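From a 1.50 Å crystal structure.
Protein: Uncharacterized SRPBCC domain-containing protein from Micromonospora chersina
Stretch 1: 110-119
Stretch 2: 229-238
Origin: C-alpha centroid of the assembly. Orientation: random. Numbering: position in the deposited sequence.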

ATOM      1  N   SER A 110      14.027   2.479  -3.871  1.00 24.45           N
ATOM      2  CA  SER A 110      14.287   3.905  -3.799  1.00 24.22           C
ATOM      3  C   SER A 110      13.221   4.688  -4.551  1.00 25.30           C
ATOM      4  O   SER A 110      12.553   4.175  -5.457  1.00 27.30           O
ATOM      5  N   CYS A 111      13.037   5.919  -4.118  1.00 25.16           N
ATOM      6  CA  CYS A 111      12.070   6.819  -4.706  1.00 26.51           C
ATOM      7  C   CYS A 111      12.497   8.252  -4.426  1.00 28.68           C
ATOM      8  O   CYS A 111      12.562   8.661  -3.262  1.00 28.31           O
ATOM      9  N   PRO A 112      12.814   9.039  -5.452  1.00 28.09           N
ATOM     10  CA  PRO A 112      13.302  10.401  -5.209  1.00 34.65           C
ATOM     11  C   PRO A 112      12.289  11.223  -4.428  1.00 34.14           C
ATOM     12  O   PRO A 112      11.096  11.232  -4.746  1.00 32.38           O
ATOM     13  N   GLY A 113      12.766  11.880  -3.375  1.00 32.13           N
ATOM     14  CA  GLY A 113      11.934  12.738  -2.559  1.00 33.60           C
ATOM     15  C   GLY A 113      11.052  12.016  -1.566  1.00 38.72           C
ATOM     16  O   GLY A 113      10.159  12.642  -0.985  1.00 39.96           O
ATOM     17  N   ARG A 114      11.275  10.729  -1.348  1.00 32.37           N
ATOM     18  CA  ARG A 114      10.461   9.969  -0.413  1.00 32.72           C
ATOM     19  C   ARG A 114      10.461  10.639   0.958  1.00 39.80           C
ATOM     20  O   ARG A 114      11.537  10.883   1.518  1.00 43.18           O
ATOM     21  N   PRO A 115       9.295  10.924   1.542  1.00 38.42           N
ATOM     22  CA  PRO A 115       9.282  11.484   2.898  1.00 48.66           C
ATOM     23  C   PRO A 115      10.002  10.570   3.880  1.00 41.15           C
ATOM     24  O   PRO A 115       9.843   9.350   3.854  1.00 40.40           O
ATOM     25  N   GLY A 116      10.807  11.177   4.753  1.00 51.77           N
ATOM     26  CA  GLY A 116      11.443  10.397   5.799  1.00 48.45           C
ATOM     27  C   GLY A 116      10.439   9.642   6.641  1.00 37.66           C
ATOM     28  O   GLY A 116      10.732   8.551   7.141  1.00 43.62           O
ATOM     29  N   SER A 117       9.227  10.189   6.777  1.00 47.68           N
ATOM     30  CA  SER A 117       8.184   9.539   7.560  1.00 53.36           C
ATOM     31  C   SER A 117       7.750   8.207   6.963  1.00 52.02           C
ATOM     32  O   SER A 117       7.153   7.392   7.673  1.00 55.50           O
ATOM     33  N   GLU A 118       8.030   7.968   5.678  1.00 40.79           N
ATOM     34  CA  GLU A 118       7.657   6.728   5.013  1.00 43.68           C
ATOM     35  C   GLU A 118       8.711   5.642   5.131  1.00 37.36           C
ATOM     36  O   GLU A 118       8.384   4.460   4.977  1.00 38.35           O
ATOM     37  N   VAL A 119       9.966   6.015   5.389  1.00 35.55           N
ATOM     38  CA  VAL A 119      11.074   5.075   5.227  1.00 33.58           C
ATOM     39  C   VAL A 119      10.954   3.925   6.218  1.00 32.75           C
ATOM     40  O   VAL A 119      11.146   2.758   5.862  1.00 34.36           O
ATOM     41  N   THR A 229      -0.519  16.319   4.206  1.00 27.20           N
ATOM     42  CA  THR A 229       0.249  16.721   3.040  1.00 29.07           C
ATOM     43  C   THR A 229       1.644  17.133   3.486  1.00 29.27           C
ATOM     44  O   THR A 229       1.815  17.780   4.522  1.00 31.27           O
ATOM     45  N   GLU A 230       2.644  16.707   2.723  1.00 26.87           N
ATOM     46  CA  GLU A 230       4.033  17.049   2.990  1.00 27.37           C
ATOM     47  C   GLU A 230       4.592  17.740   1.757  1.00 27.86           C
ATOM     48  O   GLU A 230       4.565  17.148   0.662  1.00 31.18           O
ATOM     49  N   PRO A 231       5.105  18.961   1.857  1.00 30.32           N
ATOM     50  CA  PRO A 231       5.614  19.635   0.662  1.00 30.98           C
ATOM     51  C   PRO A 231       6.968  19.093   0.245  1.00 32.11           C
ATOM     52  O   PRO A 231       7.739  18.576   1.060  1.00 34.42           O
ATOM     53  N   GLY A 232       7.242  19.214  -1.050  1.00 33.57           N
ATOM     54  CA  GLY A 232       8.517  18.793  -1.595  1.00 34.80           C
ATOM     55  C   GLY A 232       8.769  19.416  -2.948  1.00 37.53           C
ATOM     56  O   GLY A 232       7.847  19.890  -3.616  1.00 36.62           O
ATOM     57  N   GLU A 233      10.049  19.437  -3.339  1.00 37.48           N
ATOM     58  CA  GLU A 233      10.400  19.883  -4.685  1.00 42.56           C
ATOM     59  C   GLU A 233       9.676  19.064  -5.742  1.00 42.50           C
ATOM     60  O   GLU A 233       9.305  19.595  -6.794  1.00 41.16           O
ATOM     61  N   ARG A 234       9.456  17.778  -5.475  1.00 35.83           N
ATOM     62  CA  ARG A 234       8.806  16.896  -6.436  1.00 33.78           C
ATOM     63  C   ARG A 234       7.310  17.148  -6.548  1.00 34.85           C
ATOM     64  O   ARG A 234       6.681  16.601  -7.463  1.00 36.51           O
ATOM     65  N   GLY A 235       6.738  17.926  -5.636  1.00 32.74           N
ATOM     66  CA  GLY A 235       5.302  18.049  -5.464  1.00 34.53           C
ATOM     67  C   GLY A 235       4.907  17.824  -4.021  1.00 37.05           C
ATOM     68  O   GLY A 235       5.733  17.529  -3.160  1.00 32.96           O
ATOM     69  N   ARG A 236       3.602  17.970  -3.760  1.00 33.89           N
ATOM     70  CA  ARG A 236       3.048  17.776  -2.427  1.00 29.36           C
ATOM     71  C   ARG A 236       2.577  16.339  -2.313  1.00 30.00           C
ATOM     72  O   ARG A 236       1.786  15.881  -3.140  1.00 33.71           O
ATOM     73  N   THR A 237       3.056  15.626  -1.301  1.00 27.99           N
ATOM     74  CA  THR A 237       2.629  14.246  -1.112  1.00 25.87           C
ATOM     75  C   THR A 237       1.398  14.235  -0.221  1.00 26.17           C
ATOM     76  O   THR A 237       1.456  14.647   0.942  1.00 26.58           O
ATOM     77  N   LEU A 238       0.277  13.782  -0.780  1.00 26.34           N
ATOM     78  CA  LEU A 238      -0.958  13.584  -0.043  1.00 27.67           C
ATOM     79  C   LEU A 238      -1.002  12.136   0.409  1.00 23.93           C
ATOM     80  O   LEU A 238      -0.954  11.229  -0.425  1.00 24.41           O
TER

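Packing of the 110-119 segment against the strand-turn-strand segment 229-238, followed along the second stretch. The contact is small, burying 296 Å² in total, and two residues of stretch 2, Glu230 and Arg234, supply most of its share. Thr229 opens the segment out of reach of stretch 1. The CA-to-CB bond of Glu230 points toward it, with chi1 and chi2 both t, so the extended chain carries its carboxylate to the backbone at Gly116 and Ser117. There OE1 of Glu230 lies 3.5 Å from CB of Pro115 and 3.8 Å from OG of Ser117, whose chi1 is p. The polar link to the backbone runs through two waters. Water 1 accepts from N of Gly116 (3.1 Å) and donates to OE2 of Glu230 (2.6 Å); water 2 accepts from N of Ser117 (3.0 Å) and donates to OE1 of Glu230 (2.9 Å). The carboxylate thus reaches two successive amides, those of Gly116 and Ser117, without touching either directly.

Pro231, Gly232 and Glu233 make no contact with stretch 1. The type I turn from Gly232 to Gly235, closed by a hydrogen bond from N of Gly235 to O of Gly232 (3.0 Å), places Arg234 where its CA-to-CB bond points toward the other stretch. Its chi1 is p, chi2 and chi3 are t, and the extended side chain, with 93 Å² of the residue covered, runs along the type II turn from Cys111 to Arg114. NH1 of Arg234 donates to O of Pro112 (3.0 Å, 144°), the one direct hydrogen bond between the stretches. That oxygen and SG of Cys111, 3.6 Å from NH1 of Arg234, lie at the guanidinium edge, while O of Gly113 sits over one face, 3.4 Å from CZ of Arg234. Gly113 has a positive phi, and a CB there would fall 2.7 Å from CD of Arg234, so its bare backbone leaves space for the arginine. CD of Pro115 approaches NH2 of Arg234 at 3.4 Å.

Gly235 and Arg236 stay clear. Thr237, buried with chi1 m, steadies the arginine from within its own stretch: NH2 of Arg234 donates to OG1 of Thr237 (2.8 Å, 168°). The guanidinium is therefore held by both stretches. OG1 of Thr237 also lies 4.3 Å from CG of Pro115, whose CA-to-CB bond points toward stretch 2 and whose ring meets Glu230, Arg234 and Thr237. CG2 of Thr237 is 4.4 Å from OE2 of Glu118, a looser contact. Leu238 ends the segment beyond reach.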

ATOM      1  CB  SER A 110      15.686   4.242  -4.343  1.00 29.25           C
ATOM      2  OG  SER A 110      15.853   3.744  -5.653  1.00 31.36           O
ATOM      3  CB  CYS A 111      10.678   6.547  -4.139  1.00 26.37           C
ATOM      4  SG  CYS A 111       9.396   7.634  -4.821  1.00 29.79           S
ATOM      5  CB  PRO A 112      13.517  10.956  -6.623  1.00 35.56           C
ATOM      6  CG  PRO A 112      13.668   9.759  -7.492  1.00 34.99           C
ATOM      7  CD  PRO A 112      12.777   8.702  -6.885  1.00 27.59           C
ATOM      8  CB  ARG A 114      11.015   8.554  -0.288  1.00 33.14           C
ATOM      9  CG  ARG A 114      10.356   7.701   0.776  1.00 35.73           C
ATOM     10  CD  ARG A 114      10.880   6.292   0.660  1.00 36.23           C
ATOM     11  NE  ARG A 114      10.208   5.580  -0.416  1.00 33.17           N
ATOM     12  CZ  ARG A 114      10.720   4.560  -1.098  1.00 29.03           C
ATOM     13  NH1 ARG A 114       9.978   3.974  -2.030  1.00 31.11           N
ATOM     14  NH2 ARG A 114      11.955   4.129  -0.867  1.00 29.90           N
ATOM     15  CB  PRO A 115       7.788  11.594   3.225  1.00 44.77           C
ATOM     16  CG  PRO A 115       7.109  11.653   1.904  1.00 47.24           C
ATOM     17  CD  PRO A 115       7.934  10.799   0.989  1.00 45.75           C
ATOM     18  CB  SER A 117       6.973  10.465   7.681  1.00 58.44           C
ATOM     19  OG  SER A 117       6.406  10.735   6.409  1.00 58.13           O
ATOM     20  CB  GLU A 118       7.411   6.977   3.521  1.00 48.52           C
ATOM     21  CG  GLU A 118       5.961   7.131   3.123  1.00 79.81           C
ATOM     22  CD  GLU A 118       5.797   7.271   1.619  1.00 92.11           C
ATOM     23  OE1 GLU A 118       6.159   6.322   0.891  1.00 91.61           O
ATOM     24  OE2 GLU A 118       5.324   8.336   1.166  1.00 94.87           O
ATOM     25  CB  VAL A 119      12.420   5.807   5.375  1.00 35.85           C
ATOM     26  CG1 VAL A 119      13.569   4.811   5.425  1.00 39.19           C
ATOM     27  CG2 VAL A 119      12.611   6.779   4.226  1.00 42.77           C
ATOM     28  CB  THR A 229      -0.440  17.861   2.279  1.00 29.28           C
ATOM     29  OG1 THR A 229      -0.790  18.909   3.190  1.00 31.44           O
ATOM     30  CG2 THR A 229      -1.670  17.358   1.576  1.00 31.20           C
ATOM     31  CB  GLU A 230       4.862  15.808   3.329  1.00 30.16           C
ATOM     32  CG  GLU A 230       6.329  16.131   3.526  1.00 35.19           C
ATOM     33  CD  GLU A 230       7.104  15.044   4.249  1.00 55.60           C
ATOM     34  OE1 GLU A 230       6.492  14.278   5.021  1.00 67.01           O
ATOM     35  OE2 GLU A 230       8.334  14.960   4.042  1.00 65.82           O
ATOM     36  CB  PRO A 231       5.708  21.104   1.091  1.00 39.71           C
ATOM     37  CG  PRO A 231       5.791  21.079   2.572  1.00 44.48           C
ATOM     38  CD  PRO A 231       5.134  19.826   3.051  1.00 32.69           C
ATOM     39  CB  GLU A 233      11.914  19.788  -4.913  1.00 51.17           C
ATOM     40  CG  GLU A 233      12.749  20.756  -4.098  1.00 76.10           C
ATOM     41  CD  GLU A 233      14.234  20.626  -4.396  1.00 89.04           C
ATOM     42  OE1 GLU A 233      14.582  20.026  -5.436  1.00 84.40           O
ATOM     43  OE2 GLU A 233      15.050  21.125  -3.590  1.00 84.97           O
ATOM     44  CB  ARG A 234       9.028  15.437  -6.043  1.00 32.70           C
ATOM     45  CG  ARG A 234       8.173  14.969  -4.843  1.00 34.40           C
ATOM     46  CD  ARG A 234       8.509  13.543  -4.457  1.00 31.96           C
ATOM     47  NE  ARG A 234       7.591  13.016  -3.446  1.00 30.79           N
ATOM     48  CZ  ARG A 234       7.561  11.751  -3.048  1.00 31.41           C
ATOM     49  NH1 ARG A 234       8.391  10.855  -3.571  1.00 33.23           N
ATOM     50  NH2 ARG A 234       6.668  11.358  -2.135  1.00 31.83           N
ATOM     51  CB  ARG A 236       1.870  18.715  -2.152  1.00 32.88           C
ATOM     52  CG  ARG A 236       2.282  20.115  -1.746  1.00 58.98           C
ATOM     53  CD  ARG A 236       1.096  20.902  -1.218  1.00 67.37           C
ATOM     54  NE  ARG A 236       0.384  21.599  -2.282  1.00 67.12           N
ATOM     55  CZ  ARG A 236       0.769  22.764  -2.793  1.00 73.90           C
ATOM     56  NH1 ARG A 236       1.867  23.361  -2.347  1.00 78.03           N
ATOM     57  NH2 ARG A 236       0.059  23.328  -3.758  1.00 75.89           N
ATOM     58  CB  THR A 237       3.734  13.386  -0.508  1.00 26.11           C
ATOM     59  OG1 THR A 237       4.859  13.374  -1.387  1.00 28.47           O
ATOM     60  CG2 THR A 237       3.243  11.959  -0.304  1.00 25.34           C
ATOM     61  CB  LEU A 238      -2.138  13.907  -0.946  1.00 26.14           C
ATOM     62  CG  LEU A 238      -3.504  13.528  -0.395  1.00 24.74           C
ATOM     63  CD1 LEU A 238      -3.818  14.334   0.845  1.00 26.64           C
ATOM     64  CD2 LEU A 238      -4.576  13.734  -1.462  1.00 29.39           C
TER
HETATM   65  O   HOH W   1      10.853  14.240   4.367  1.00 50.04           O
HETATM   66  O   HOH W   2       8.702  13.181   6.592  1.00 56.35           O